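Long-range contacts in gram-negative insecticidal protein (Chromobacterium piscinae, PDB 6FBM), which kills insects, probably by assembling into membrane pores through its MACPF domain, with a beta-tripod region that may recognise the target cell: residues A385-Q390 against I410-Y415; K353-F358 against V438-S443; L418-M423 against G503-V508; D403-R408 against S427-P432; A186-K191 against F378-L383. All blocks are in the same frame, centred on the assembly; numbering follows the deposited sequence.

Interaction 1 of 5, residues A385-Q390 against I410-Y415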
# COMPACT_ATOMS: atom_id res chain seq x y z
N ALA A 385 -38.36 11.18 -47.27
CA ALA A 385 -39.27 10.62 -48.29
C ALA A 385 -40.74 10.67 -47.86
O ALA A 385 -41.05 10.60 -46.66
CB ALA A 385 -38.89 9.18 -48.65
N PRO A 386 -41.66 10.79 -48.84
CA PRO A 386 -43.08 10.70 -48.53
C PRO A 386 -43.46 9.32 -48.08
O PRO A 386 -42.79 8.37 -48.42
CB PRO A 386 -43.75 11.04 -49.87
CG PRO A 386 -42.76 10.70 -50.91
CD PRO A 386 -41.43 10.96 -50.29
N VAL A 387 -44.52 9.20 -47.29
CA VAL A 387 -45.02 7.87 -46.89
C VAL A 387 -45.86 7.23 -47.96
O VAL A 387 -46.09 6.03 -47.96
CB VAL A 387 -45.77 7.88 -45.55
CG1 VAL A 387 -44.83 8.42 -44.47
CG2 VAL A 387 -47.09 8.63 -45.60
N GLY A 388 -46.35 8.03 -48.89
CA GLY A 388 -47.11 7.52 -50.01
C GLY A 388 -47.64 8.62 -50.90
O GLY A 388 -47.27 9.78 -50.75
N TRP A 389 -48.53 8.23 -51.80
CA TRP A 389 -49.11 9.15 -52.73
C TRP A 389 -50.62 8.96 -52.84
O TRP A 389 -51.10 7.84 -52.92
CB TRP A 389 -48.46 8.95 -54.10
CG TRP A 389 -47.01 9.22 -54.15
CD1 TRP A 389 -46.02 8.34 -53.85
CD2 TRP A 389 -46.36 10.42 -54.56
NE1 TRP A 389 -44.79 8.93 -54.05
CE2 TRP A 389 -44.97 10.21 -54.48
CE3 TRP A 389 -46.83 11.68 -54.96
CZ2 TRP A 389 -44.05 11.18 -54.79
CZ3 TRP A 389 -45.89 12.67 -55.28
CH2 TRP A 389 -44.53 12.41 -55.21
N GLN A 390 -51.35 10.07 -52.86
CA GLN A 390 -52.78 10.07 -53.10
C GLN A 390 -53.16 10.94 -54.29
O GLN A 390 -52.41 11.83 -54.70
CB GLN A 390 -53.52 10.54 -51.85
CG GLN A 390 -53.60 12.05 -51.60
CD GLN A 390 -54.05 12.39 -50.21
OE1 GLN A 390 -54.70 11.57 -49.54
NE2 GLN A 390 -53.70 13.61 -49.76
N ILE A 410 -48.01 12.18 -49.85
CA ILE A 410 -48.46 12.12 -48.48
C ILE A 410 -47.19 12.25 -47.64
O ILE A 410 -46.35 11.34 -47.67
CB ILE A 410 -49.21 10.81 -48.15
CG1 ILE A 410 -50.39 10.59 -49.09
CG2 ILE A 410 -49.73 10.87 -46.72
CD1 ILE A 410 -50.93 9.18 -49.07
N PRO A 411 -47.04 13.37 -46.92
CA PRO A 411 -45.81 13.51 -46.14
C PRO A 411 -45.86 12.71 -44.85
O PRO A 411 -46.95 12.54 -44.26
CB PRO A 411 -45.77 15.01 -45.81
CG PRO A 411 -46.99 15.62 -46.44
CD PRO A 411 -47.94 14.51 -46.73
N PRO A 412 -44.68 12.25 -44.37
CA PRO A 412 -44.65 11.71 -42.99
C PRO A 412 -44.95 12.81 -41.99
O PRO A 412 -44.83 13.99 -42.33
CB PRO A 412 -43.23 11.21 -42.82
CG PRO A 412 -42.44 12.02 -43.81
CD PRO A 412 -43.33 12.33 -44.96
N GLN A 413 -45.32 12.40 -40.78
CA GLN A 413 -45.71 13.32 -39.71
C GLN A 413 -44.66 14.42 -39.51
O GLN A 413 -43.46 14.11 -39.32
CB GLN A 413 -45.92 12.57 -38.37
CG GLN A 413 -46.55 13.44 -37.25
CD GLN A 413 -48.02 13.82 -37.55
OE1 GLN A 413 -48.66 13.22 -38.44
NE2 GLN A 413 -48.53 14.84 -36.87
N GLY A 414 -45.12 15.67 -39.59
CA GLY A 414 -44.27 16.84 -39.41
C GLY A 414 -43.67 17.44 -40.68
O GLY A 414 -43.05 18.50 -40.60
N TYR A 415 -43.84 16.79 -41.83
CA TYR A 415 -43.28 17.28 -43.09
C TYR A 415 -44.37 17.78 -44.07
O TYR A 415 -45.55 17.63 -43.82
CB TYR A 415 -42.43 16.20 -43.73
CG TYR A 415 -41.27 15.76 -42.90
CD1 TYR A 415 -41.46 14.98 -41.75
CD2 TYR A 415 -39.95 16.11 -43.25
CE1 TYR A 415 -40.38 14.58 -40.98
CE2 TYR A 415 -38.87 15.71 -42.47
CZ TYR A 415 -39.09 14.95 -41.35
OH TYR A 415 -38.03 14.56 -40.61

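Interaction 2 of 5, residues K353-F358 against V438-S443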
# COMPACT_ATOMS: atom_id res chain seq x y z
N LYS A 353 -32.41 16.28 -53.89
CA LYS A 353 -33.74 15.66 -53.90
C LYS A 353 -34.78 16.54 -54.60
O LYS A 353 -34.74 17.76 -54.52
CB LYS A 353 -34.18 15.36 -52.48
CG LYS A 353 -33.19 14.56 -51.64
CD LYS A 353 -32.98 13.13 -52.15
CE LYS A 353 -31.85 12.43 -51.41
NZ LYS A 353 -31.96 10.96 -51.57
N MET A 354 -35.70 15.87 -55.28
CA MET A 354 -36.84 16.50 -55.94
C MET A 354 -37.90 16.83 -54.93
O MET A 354 -38.16 16.02 -54.03
CB MET A 354 -37.44 15.54 -56.97
CG MET A 354 -38.68 16.03 -57.70
SD MET A 354 -39.16 14.77 -58.87
CE MET A 354 -40.76 15.42 -59.37
N VAL A 355 -38.51 18.01 -55.09
CA VAL A 355 -39.67 18.40 -54.27
C VAL A 355 -40.97 18.62 -55.06
O VAL A 355 -42.05 18.75 -54.45
CB VAL A 355 -39.36 19.65 -53.45
CG1 VAL A 355 -38.26 19.32 -52.46
CG2 VAL A 355 -38.98 20.83 -54.33
N GLY A 356 -40.88 18.65 -56.40
CA GLY A 356 -42.04 18.91 -57.24
C GLY A 356 -41.71 18.85 -58.71
O GLY A 356 -40.54 18.85 -59.07
N GLN A 357 -42.76 18.77 -59.53
CA GLN A 357 -42.64 18.86 -60.99
C GLN A 357 -42.70 20.29 -61.43
O GLN A 357 -43.35 21.12 -60.79
CB GLN A 357 -43.76 18.11 -61.71
CG GLN A 357 -43.33 16.74 -62.13
CD GLN A 357 -44.43 15.93 -62.70
OE1 GLN A 357 -45.60 16.33 -62.70
NE2 GLN A 357 -44.08 14.76 -63.20
N PHE A 358 -42.04 20.57 -62.55
CA PHE A 358 -42.29 21.80 -63.27
C PHE A 358 -43.44 21.57 -64.26
O PHE A 358 -43.43 20.55 -64.97
CB PHE A 358 -41.05 22.30 -64.01
CG PHE A 358 -41.22 23.67 -64.54
CD1 PHE A 358 -41.00 24.77 -63.72
CD2 PHE A 358 -41.70 23.87 -65.83
CE1 PHE A 358 -41.23 26.06 -64.19
CE2 PHE A 358 -41.92 25.17 -66.31
CZ PHE A 358 -41.67 26.25 -65.48
N VAL A 438 -38.77 14.04 -52.05
CA VAL A 438 -38.83 14.22 -50.62
C VAL A 438 -39.81 15.29 -50.25
O VAL A 438 -40.12 16.19 -51.05
CB VAL A 438 -37.45 14.56 -50.00
CG1 VAL A 438 -36.48 13.42 -50.23
CG2 VAL A 438 -36.89 15.87 -50.57
N CYS A 439 -40.28 15.19 -49.01
CA CYS A 439 -40.98 16.26 -48.33
C CYS A 439 -39.98 16.98 -47.46
O CYS A 439 -38.91 16.46 -47.17
CB CYS A 439 -42.11 15.68 -47.50
SG CYS A 439 -43.29 14.81 -48.50
N VAL A 440 -40.37 18.17 -47.03
CA VAL A 440 -39.51 19.07 -46.30
C VAL A 440 -40.13 19.27 -44.95
O VAL A 440 -41.36 19.34 -44.85
CB VAL A 440 -39.40 20.41 -47.06
CG1 VAL A 440 -38.46 21.38 -46.32
CG2 VAL A 440 -38.87 20.15 -48.47
N HIS A 441 -39.32 19.33 -43.90
CA HIS A 441 -39.85 19.47 -42.55
C HIS A 441 -40.54 20.83 -42.39
O HIS A 441 -40.05 21.84 -42.91
CB HIS A 441 -38.76 19.29 -41.46
CG HIS A 441 -39.33 19.15 -40.08
ND1 HIS A 441 -39.32 20.18 -39.17
CD2 HIS A 441 -39.93 18.11 -39.46
CE1 HIS A 441 -39.90 19.78 -38.05
NE2 HIS A 441 -40.30 18.54 -38.21
N GLN A 442 -41.70 20.79 -41.74
CA GLN A 442 -42.52 21.93 -41.29
C GLN A 442 -41.74 23.20 -40.94
O GLN A 442 -42.04 24.29 -41.42
CB GLN A 442 -43.33 21.43 -40.07
CG GLN A 442 -44.04 22.45 -39.18
CD GLN A 442 -45.05 21.77 -38.24
OE1 GLN A 442 -44.88 20.59 -37.87
NE2 GLN A 442 -46.13 22.50 -37.88
N SER A 443 -40.72 23.02 -40.10
CA SER A 443 -39.88 24.10 -39.62
C SER A 443 -39.26 24.97 -40.71
O SER A 443 -39.04 26.17 -40.50
CB SER A 443 -38.77 23.51 -38.74
OG SER A 443 -38.03 22.52 -39.46
O HOH W 1 -41.88 18.15 -51.68

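Interaction 3 of 5, residues L418-M423 against G503-V508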
# COMPACT_ATOMS: atom_id res chain seq x y z
N LEU A 418 -43.97 20.14 -51.48
CA LEU A 418 -43.85 21.44 -52.12
C LEU A 418 -44.49 21.50 -53.51
O LEU A 418 -44.77 22.60 -54.01
CB LEU A 418 -42.40 21.84 -52.22
CG LEU A 418 -41.59 21.81 -50.91
CD1 LEU A 418 -40.25 22.50 -51.11
CD2 LEU A 418 -42.36 22.46 -49.76
N GLY A 419 -44.74 20.34 -54.12
CA GLY A 419 -45.39 20.29 -55.41
C GLY A 419 -45.98 18.95 -55.75
O GLY A 419 -45.46 17.92 -55.34
N ASP A 420 -47.04 18.97 -56.55
CA ASP A 420 -47.66 17.74 -57.02
C ASP A 420 -46.96 17.21 -58.25
O ASP A 420 -46.12 17.88 -58.83
CB ASP A 420 -49.15 17.96 -57.28
CG ASP A 420 -49.93 18.26 -56.02
OD1 ASP A 420 -49.50 17.85 -54.93
OD2 ASP A 420 -50.99 18.90 -56.11
N VAL A 421 -47.34 16.00 -58.61
CA VAL A 421 -46.78 15.28 -59.73
C VAL A 421 -47.92 14.77 -60.59
O VAL A 421 -48.82 14.09 -60.10
CB VAL A 421 -45.99 14.06 -59.22
CG1 VAL A 421 -45.51 13.21 -60.38
CG2 VAL A 421 -44.83 14.53 -58.34
N MET A 422 -47.88 15.11 -61.87
CA MET A 422 -48.85 14.61 -62.82
C MET A 422 -48.31 13.33 -63.41
O MET A 422 -47.12 13.22 -63.66
CB MET A 422 -49.07 15.60 -63.96
CG MET A 422 -49.60 16.94 -63.52
SD MET A 422 -51.17 16.88 -62.68
CE MET A 422 -52.24 16.18 -63.91
N MET A 423 -49.22 12.40 -63.64
CA MET A 423 -48.96 11.16 -64.35
C MET A 423 -49.90 11.17 -65.55
O MET A 423 -51.12 11.09 -65.38
CB MET A 423 -49.21 9.95 -63.45
CG MET A 423 -48.29 9.86 -62.24
SD MET A 423 -46.54 9.67 -62.62
CE MET A 423 -46.46 7.96 -63.16
N GLY A 503 -51.15 21.77 -43.81
CA GLY A 503 -50.75 20.49 -43.22
C GLY A 503 -50.23 19.46 -44.21
O GLY A 503 -49.66 18.47 -43.79
N SER A 504 -50.40 19.70 -45.50
CA SER A 504 -50.01 18.76 -46.56
C SER A 504 -49.03 19.38 -47.55
O SER A 504 -47.97 18.83 -47.80
CB SER A 504 -51.26 18.31 -47.30
OG SER A 504 -52.01 17.42 -46.51
N ILE A 505 -49.41 20.50 -48.13
CA ILE A 505 -48.59 21.22 -49.08
C ILE A 505 -48.12 22.48 -48.43
O ILE A 505 -48.85 23.10 -47.66
CB ILE A 505 -49.38 21.56 -50.37
CG1 ILE A 505 -49.78 20.29 -51.12
CG2 ILE A 505 -48.60 22.52 -51.27
CD1 ILE A 505 -48.60 19.62 -51.82
N ALA A 506 -46.89 22.88 -48.77
CA ALA A 506 -46.33 24.12 -48.27
C ALA A 506 -45.34 24.71 -49.26
O ALA A 506 -45.10 24.13 -50.34
CB ALA A 506 -45.67 23.89 -46.93
N CYS A 507 -44.81 25.88 -48.92
CA CYS A 507 -43.71 26.51 -49.65
C CYS A 507 -42.50 26.60 -48.75
O CYS A 507 -42.63 26.77 -47.54
CB CYS A 507 -44.10 27.90 -50.11
SG CYS A 507 -45.58 27.95 -51.10
N VAL A 508 -41.32 26.54 -49.35
CA VAL A 508 -40.08 26.47 -48.62
C VAL A 508 -39.51 27.87 -48.43
O VAL A 508 -39.37 28.62 -49.40
CB VAL A 508 -39.06 25.51 -49.27
CG1 VAL A 508 -38.61 25.92 -50.69
CG2 VAL A 508 -37.87 25.28 -48.34

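Interaction 4 of 5, residues D403-R408 against S427-P432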
# COMPACT_ATOMS: atom_id res chain seq x y z
N ASP A 403 -54.85 7.07 -69.23
CA ASP A 403 -55.20 7.72 -67.97
C ASP A 403 -54.27 8.89 -67.62
O ASP A 403 -53.11 8.95 -68.05
CB ASP A 403 -55.20 6.67 -66.85
CG ASP A 403 -56.31 5.64 -67.01
OD1 ASP A 403 -57.48 6.02 -67.29
OD2 ASP A 403 -56.00 4.44 -66.87
N TYR A 404 -54.84 9.84 -66.90
CA TYR A 404 -54.22 11.12 -66.60
C TYR A 404 -54.58 11.45 -65.18
O TYR A 404 -55.75 11.42 -64.84
CB TYR A 404 -54.77 12.21 -67.53
CG TYR A 404 -54.59 11.85 -68.98
CD1 TYR A 404 -53.43 12.19 -69.67
CD2 TYR A 404 -55.57 11.13 -69.65
CE1 TYR A 404 -53.26 11.82 -71.00
CE2 TYR A 404 -55.41 10.75 -70.97
CZ TYR A 404 -54.27 11.10 -71.64
OH TYR A 404 -54.11 10.72 -72.94
N ALA A 405 -53.59 11.75 -64.34
CA ALA A 405 -53.84 11.96 -62.92
C ALA A 405 -52.90 12.95 -62.29
O ALA A 405 -51.77 13.10 -62.73
CB ALA A 405 -53.76 10.64 -62.19
N CYS A 406 -53.38 13.60 -61.23
CA CYS A 406 -52.57 14.49 -60.43
C CYS A 406 -52.37 13.81 -59.08
O CYS A 406 -53.36 13.45 -58.43
CB CYS A 406 -53.29 15.80 -60.23
SG CYS A 406 -52.36 16.96 -59.25
N TRP A 407 -51.11 13.62 -58.68
CA TRP A 407 -50.82 12.97 -57.40
C TRP A 407 -50.17 13.93 -56.40
O TRP A 407 -49.46 14.85 -56.80
CB TRP A 407 -49.92 11.78 -57.59
CG TRP A 407 -50.52 10.66 -58.33
CD1 TRP A 407 -50.59 10.52 -59.69
CD2 TRP A 407 -51.07 9.47 -57.78
NE1 TRP A 407 -51.17 9.34 -60.02
CE2 TRP A 407 -51.48 8.67 -58.86
CE3 TRP A 407 -51.26 9.00 -56.47
CZ2 TRP A 407 -52.08 7.41 -58.67
CZ3 TRP A 407 -51.86 7.75 -56.29
CH2 TRP A 407 -52.26 6.99 -57.38
N ARG A 408 -50.43 13.68 -55.11
CA ARG A 408 -49.81 14.41 -54.01
C ARG A 408 -48.98 13.49 -53.21
O ARG A 408 -49.43 12.36 -52.89
CB ARG A 408 -50.82 14.85 -52.97
CG ARG A 408 -51.37 16.20 -53.19
CD ARG A 408 -51.14 17.14 -52.04
NE ARG A 408 -52.38 17.88 -51.87
CZ ARG A 408 -52.86 18.82 -52.69
NH1 ARG A 408 -54.01 19.37 -52.38
NH2 ARG A 408 -52.21 19.25 -53.78
N SER A 427 -51.05 3.64 -68.61
CA SER A 427 -51.89 2.45 -68.68
C SER A 427 -52.21 2.01 -67.25
O SER A 427 -51.42 1.32 -66.59
CB SER A 427 -51.16 1.34 -69.46
OG SER A 427 -51.89 0.11 -69.44
N GLY A 428 -53.39 2.42 -66.77
CA GLY A 428 -53.76 2.29 -65.35
C GLY A 428 -53.25 3.51 -64.59
O GLY A 428 -52.30 4.19 -65.03
N TYR A 429 -53.88 3.82 -63.45
CA TYR A 429 -53.46 4.96 -62.62
C TYR A 429 -52.20 4.60 -61.83
O TYR A 429 -52.24 4.35 -60.63
CB TYR A 429 -54.59 5.41 -61.68
CG TYR A 429 -55.80 5.91 -62.43
CD1 TYR A 429 -55.71 7.06 -63.21
CD2 TYR A 429 -57.03 5.24 -62.38
CE1 TYR A 429 -56.81 7.53 -63.92
CE2 TYR A 429 -58.14 5.72 -63.07
CZ TYR A 429 -58.02 6.87 -63.85
OH TYR A 429 -59.07 7.39 -64.58
N ASN A 430 -51.06 4.62 -62.53
CA ASN A 430 -49.78 4.29 -61.94
C ASN A 430 -49.32 5.46 -61.11
O ASN A 430 -49.33 6.60 -61.60
CB ASN A 430 -48.74 4.02 -63.02
CG ASN A 430 -49.12 2.85 -63.87
OD1 ASN A 430 -49.71 1.87 -63.38
ND2 ASN A 430 -48.82 2.95 -65.17
N PRO A 431 -48.94 5.20 -59.85
CA PRO A 431 -48.53 6.27 -58.98
C PRO A 431 -47.11 6.70 -59.34
O PRO A 431 -46.40 5.94 -60.01
CB PRO A 431 -48.55 5.63 -57.62
CG PRO A 431 -48.20 4.19 -57.87
CD PRO A 431 -48.80 3.88 -59.21
N PRO A 432 -46.70 7.92 -58.93
CA PRO A 432 -45.35 8.38 -59.18
C PRO A 432 -44.30 7.41 -58.66
O PRO A 432 -44.48 6.78 -57.60
CB PRO A 432 -45.29 9.70 -58.41
CG PRO A 432 -46.68 10.14 -58.29
CD PRO A 432 -47.50 8.91 -58.21

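Interaction 5 of 5, residues A186-K191 against F378-L383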
# COMPACT_ATOMS: atom_id res chain seq x y z
N ALA A 186 -26.60 16.02 -28.19
CA ALA A 186 -27.03 16.80 -29.33
C ALA A 186 -27.77 15.85 -30.26
O ALA A 186 -27.13 15.03 -30.93
CB ALA A 186 -25.84 17.41 -30.03
N SER A 187 -29.10 15.93 -30.28
CA SER A 187 -29.91 14.96 -30.99
C SER A 187 -30.48 15.60 -32.27
O SER A 187 -30.95 16.74 -32.25
CB SER A 187 -31.05 14.48 -30.11
OG SER A 187 -30.58 13.71 -29.02
N LYS A 188 -30.42 14.84 -33.35
CA LYS A 188 -31.07 15.16 -34.59
C LYS A 188 -32.44 14.48 -34.54
O LYS A 188 -32.59 13.35 -35.02
CB LYS A 188 -30.21 14.63 -35.75
CG LYS A 188 -29.14 15.65 -36.16
CD LYS A 188 -27.79 15.18 -36.71
CE LYS A 188 -27.81 13.85 -37.43
NZ LYS A 188 -26.62 13.75 -38.34
N THR A 189 -33.43 15.14 -33.93
CA THR A 189 -34.70 14.46 -33.66
C THR A 189 -35.50 14.11 -34.91
O THR A 189 -36.25 13.14 -34.93
CB THR A 189 -35.66 15.26 -32.71
OG1 THR A 189 -35.93 16.55 -33.24
CG2 THR A 189 -35.09 15.42 -31.34
N LEU A 190 -35.33 14.89 -35.97
CA LEU A 190 -35.99 14.66 -37.24
C LEU A 190 -35.59 13.33 -37.89
O LEU A 190 -36.29 12.84 -38.78
CB LEU A 190 -35.76 15.82 -38.22
CG LEU A 190 -36.02 17.24 -37.74
CD1 LEU A 190 -35.74 18.23 -38.85
CD2 LEU A 190 -37.40 17.40 -37.11
N LYS A 191 -34.49 12.73 -37.44
CA LYS A 191 -34.10 11.38 -37.86
C LYS A 191 -34.55 10.26 -36.92
O LYS A 191 -34.08 9.14 -37.04
CB LYS A 191 -32.58 11.31 -38.04
CG LYS A 191 -32.03 12.37 -38.98
CD LYS A 191 -30.62 12.06 -39.43
CE LYS A 191 -30.53 10.98 -40.49
NZ LYS A 191 -29.19 10.35 -40.42
N PHE A 378 -26.26 19.02 -43.92
CA PHE A 378 -25.80 18.65 -42.58
C PHE A 378 -26.48 17.39 -42.04
O PHE A 378 -26.30 17.06 -40.87
CB PHE A 378 -26.04 19.83 -41.65
CG PHE A 378 -25.53 21.13 -42.20
CD1 PHE A 378 -24.17 21.34 -42.33
CD2 PHE A 378 -26.39 22.10 -42.62
CE1 PHE A 378 -23.67 22.50 -42.88
CE2 PHE A 378 -25.92 23.28 -43.18
CZ PHE A 378 -24.55 23.49 -43.29
N ASP A 379 -27.25 16.69 -42.88
CA ASP A 379 -27.84 15.39 -42.57
C ASP A 379 -28.68 15.51 -41.32
O ASP A 379 -28.53 14.75 -40.36
CB ASP A 379 -26.73 14.33 -42.42
CG ASP A 379 -27.25 12.92 -42.22
OD1 ASP A 379 -28.36 12.60 -42.73
OD2 ASP A 379 -26.55 12.15 -41.54
N LEU A 380 -29.53 16.53 -41.30
CA LEU A 380 -30.40 16.81 -40.17
C LEU A 380 -31.74 16.11 -40.22
O LEU A 380 -32.50 16.22 -39.28
CB LEU A 380 -30.67 18.31 -40.12
CG LEU A 380 -29.47 19.22 -40.03
CD1 LEU A 380 -29.87 20.66 -40.12
CD2 LEU A 380 -28.73 18.94 -38.75
N GLY A 381 -32.04 15.40 -41.31
CA GLY A 381 -33.37 14.84 -41.55
C GLY A 381 -34.45 15.85 -41.88
O GLY A 381 -35.64 15.58 -41.64
N VAL A 382 -34.07 17.01 -42.40
CA VAL A 382 -35.07 18.00 -42.87
C VAL A 382 -35.79 17.62 -44.16
O VAL A 382 -36.89 18.12 -44.44
CB VAL A 382 -34.47 19.42 -43.06
CG1 VAL A 382 -34.02 19.99 -41.73
CG2 VAL A 382 -33.32 19.42 -44.02
N LEU A 383 -35.13 16.78 -44.96
CA LEU A 383 -35.74 16.13 -46.10
C LEU A 383 -36.00 14.71 -45.70
O LEU A 383 -35.12 14.04 -45.17
CB LEU A 383 -34.81 16.14 -47.30
CG LEU A 383 -34.37 17.52 -47.79
CD1 LEU A 383 -33.43 17.38 -48.97
CD2 LEU A 383 -35.57 18.40 -48.13
O HOH W 2 -32.95 16.88 -36.50

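Interaction 1 of 5, residues A385-Q390 against I410-Y415
Val387 and Ile410 meet backbone to backbone: the amide N of Val387 donates to the carbonyl O of Ile410 at 2.8 Å, in a bond clearly bent at the hydrogen (138°). Ile410 N in turn donates to Gly388 O at 2.7 Å. This second bond is straighter at the proton, 164°. Both backbone polar groups of Ile410 are therefore taken up by two consecutive residues, Val387 and Gly388. That is a classic beta bulge, placed where strand 388-391 begins and strand 403-410 ends; the ladder continues with a backbone bond between Gln390 and Arg408. Around these bonds the apolar branches close in. In Val387 a chi1 of -58° puts CG1 anti to the carbonyl carbon and CG2 between the backbone N and that carbon, which sends the two methyls to different partners. Val387 CG2 touches Ile410 CG2 at 3.6 Å, the two side chains crossing at about a right angle, while Val387 CG1 turns to Pro412 CB, also at 3.6 Å. Ile410 CD1 lies 3.8 Å from Trp389 N. Pro412 has no N-H to give, and what it sets against Ala385 O is its CD, 3.3 Å away. Its own carbonyl O accepts from Tyr415 N at 3.0 Å, closing a type II turn that carries Gly414 in its third position. The Tyr415 hydroxyl is hydrogen-bonded to Gly381 O.

Interaction 2 of 5, residues K353-F358 against V438-S443
Lys353 and Val438 cross at about a right angle, with the lysine CB pressed to 3.4 Å from Val438 CG2. In Val438 the first torsion (chi1 -63°) puts CG1 anti to the carbonyl carbon and CG2 between the backbone N and that carbon. Both methyls thereby reach the lysine: CG1 lies 3.8 Å from Lys353 CG, where the chain is already turning away. The turn comes at chi2, -67°, beyond which the lysine runs extended and its end leads off from 438-443. Next to this apolar patch, Val438 N donates to Met354 O at 2.9 Å. Val438, just before strand 439-441, brings two sheets together here: the weakly bonded strand 352-354 is outermost in a mixed four-stranded sheet, whereas 439-441 is the middle strand of a three-stranded antiparallel one. The join is extended by a water that donates to Val355 O at 2.8 Å and to Val438 O at 2.7 Å, so one water satisfies the carbonyl oxygens of both residues. Val355 places CG1 anti to its carbonyl carbon, and Val440, despite a different first torsion (chi1 -179°), does the same with CG2; these two methyls meet at 4.1 Å. Leu383 packs on Lys353, Val438 and Val440 alike. Farther along, His441 ND1 donates to Ser443 OG at 2.7 Å, with the oxygen close to the ring plane.

Interaction 3 of 5, residues L418-M423 against G503-V508
The loop that leads from strand 415-416 into strand 421-426 lays Leu418 against Ala506 and Val508 of the short strand 506-508, a packing of loop on strand. The stretches 418-420 and 505-508 run in directions 138° apart. Leu418 does most of the touching. Its CA points a hydrogen at Ala506 O, a CA-H...O contact of 3.5 Å with 163° at the hydrogen. Leu418 CG is anti to its carbonyl carbon (chi1 -53°), and its methyls part from there. CD2 lies 3.3 Å from that same Ala506 O, so one backbone oxygen is approached by both the main chain and a methyl of the leucine. The other methyl, CD1, goes on to Val508, lying 3.7 Å from its CB; these two side chains cross obliquely. At the far end Ile505 CD1 comes to 3.7 Å from Asp420 OD1, the side chains at about a right angle. That carboxylate is a buried charge with strong partners elsewhere: OD2 accepts from Gly485 N and makes a salt bridge with Arg408 NH2. Backbone bonds from Ala417 to Ser504 and Ala506 tie the loop down just before Leu418. Cys445, on strand 445-447, which pairs with 506-508 in an antiparallel sheet, packs on both Leu418 and Ala506.

Interaction 4 of 5, residues D403-R408 against S427-P432
Asp403 meets Tyr429, and Trp407 meets Pro431 and Pro432, through the same first torsion: chi1 of -66° in Asp403 and -67° in Trp407 sets each CG anti to its carbonyl carbon. Both residues, with Ala405 between them, point from strand 403-410 toward the irregular loop 427-432, which follows the neighbouring antiparallel strand 421-426 and folds back over this side of the sheet. The loop bends in an inverse gamma turn centred on Tyr429, closed by Asn430 N to Gly428 O at 2.8 Å. Asp403 CG lies over one face of the Tyr429 ring, toward the rim, and Asp403 CB is 3.5 Å from Tyr429 CE1. Asp403 OD2 takes a weak hydrogen bond from Gly428 N at 3.3 Å. The Tyr429 hydroxyl has its stronger partner elsewhere, in a hydrogen bond with Asp395 OD1. Trp407 offers one face of its indole to both prolines. Pro431 CA makes a CH-pi contact 4.0 Å from the centroid of the six-membered ring. Pro432 CD does the same over the five-membered ring of Trp407, 3.6 Å from its centroid and 17° off the normal.

Interaction 5 of 5, residues A186-K191 against F378-L383
Lys188 NZ donates to the carbonyl O of Asp379 at 3.0 Å, with the donor tilted out of the carbonyl plane, and the same NZ forms a longer salt bridge to the carboxylate OD2 of Asp379 at 3.6 Å. Lys191 NZ straddles that carboxylate, 3.3 Å from Asp379 OD1 and 3.4 Å from OD2, both weak as hydrogen bonds. With CG anti to the backbone N of Asp379 (chi1 -175°), the carboxylate lies where both NZ atoms can share OD2, and both lysines cross the aspartate at about a right angle. Two positive charges this near should favour an ionised carboxylate. The Lys188 chain bends at chi2 and chi3, whereas that of Lys191 bends at chi3 and passes its CG 3.8 Å from Gly381 CA, close against backbone that carries no side chain. A water accepts from Leu190 N and donates to Leu380 O at 2.9 Å, bridging the two main chains. Beside it Leu190 CB rests 3.4 Å from Gly381 O, and its CD1 reaches Val382 CG1 at 3.8 Å. Leu190 also touches His441. What results is a salt-bridge network at a domain junction: residues 188-191, which follow strand 179-187 of the MACPF domain, meet a loop of the C-terminal region, probably the beta-tripod.

Interactions 1 to 4 all lie in the C-terminal, probably beta-tripod, region, while interaction 5 ties that region to the MACPF domain. Along the chain, interaction 5 closes before 1, 3 and 4 open, and its segments alternate with those of 2; interactions 1 and 4 both fall between the segments of 2, and 3 crosses 2 and 4. Interactions 1, 3 and 4 share one antiparallel sheet, in which Val421 bonds through its backbone to Trp407. Interactions 2 and 3 are the closest pair, centres about 7 Å apart, linked by Gln357 and Met422. Interactions 4 and 5 stand about 32 Å apart, centre to centre. Contacts thus run from the domain junction out to the distal sheet.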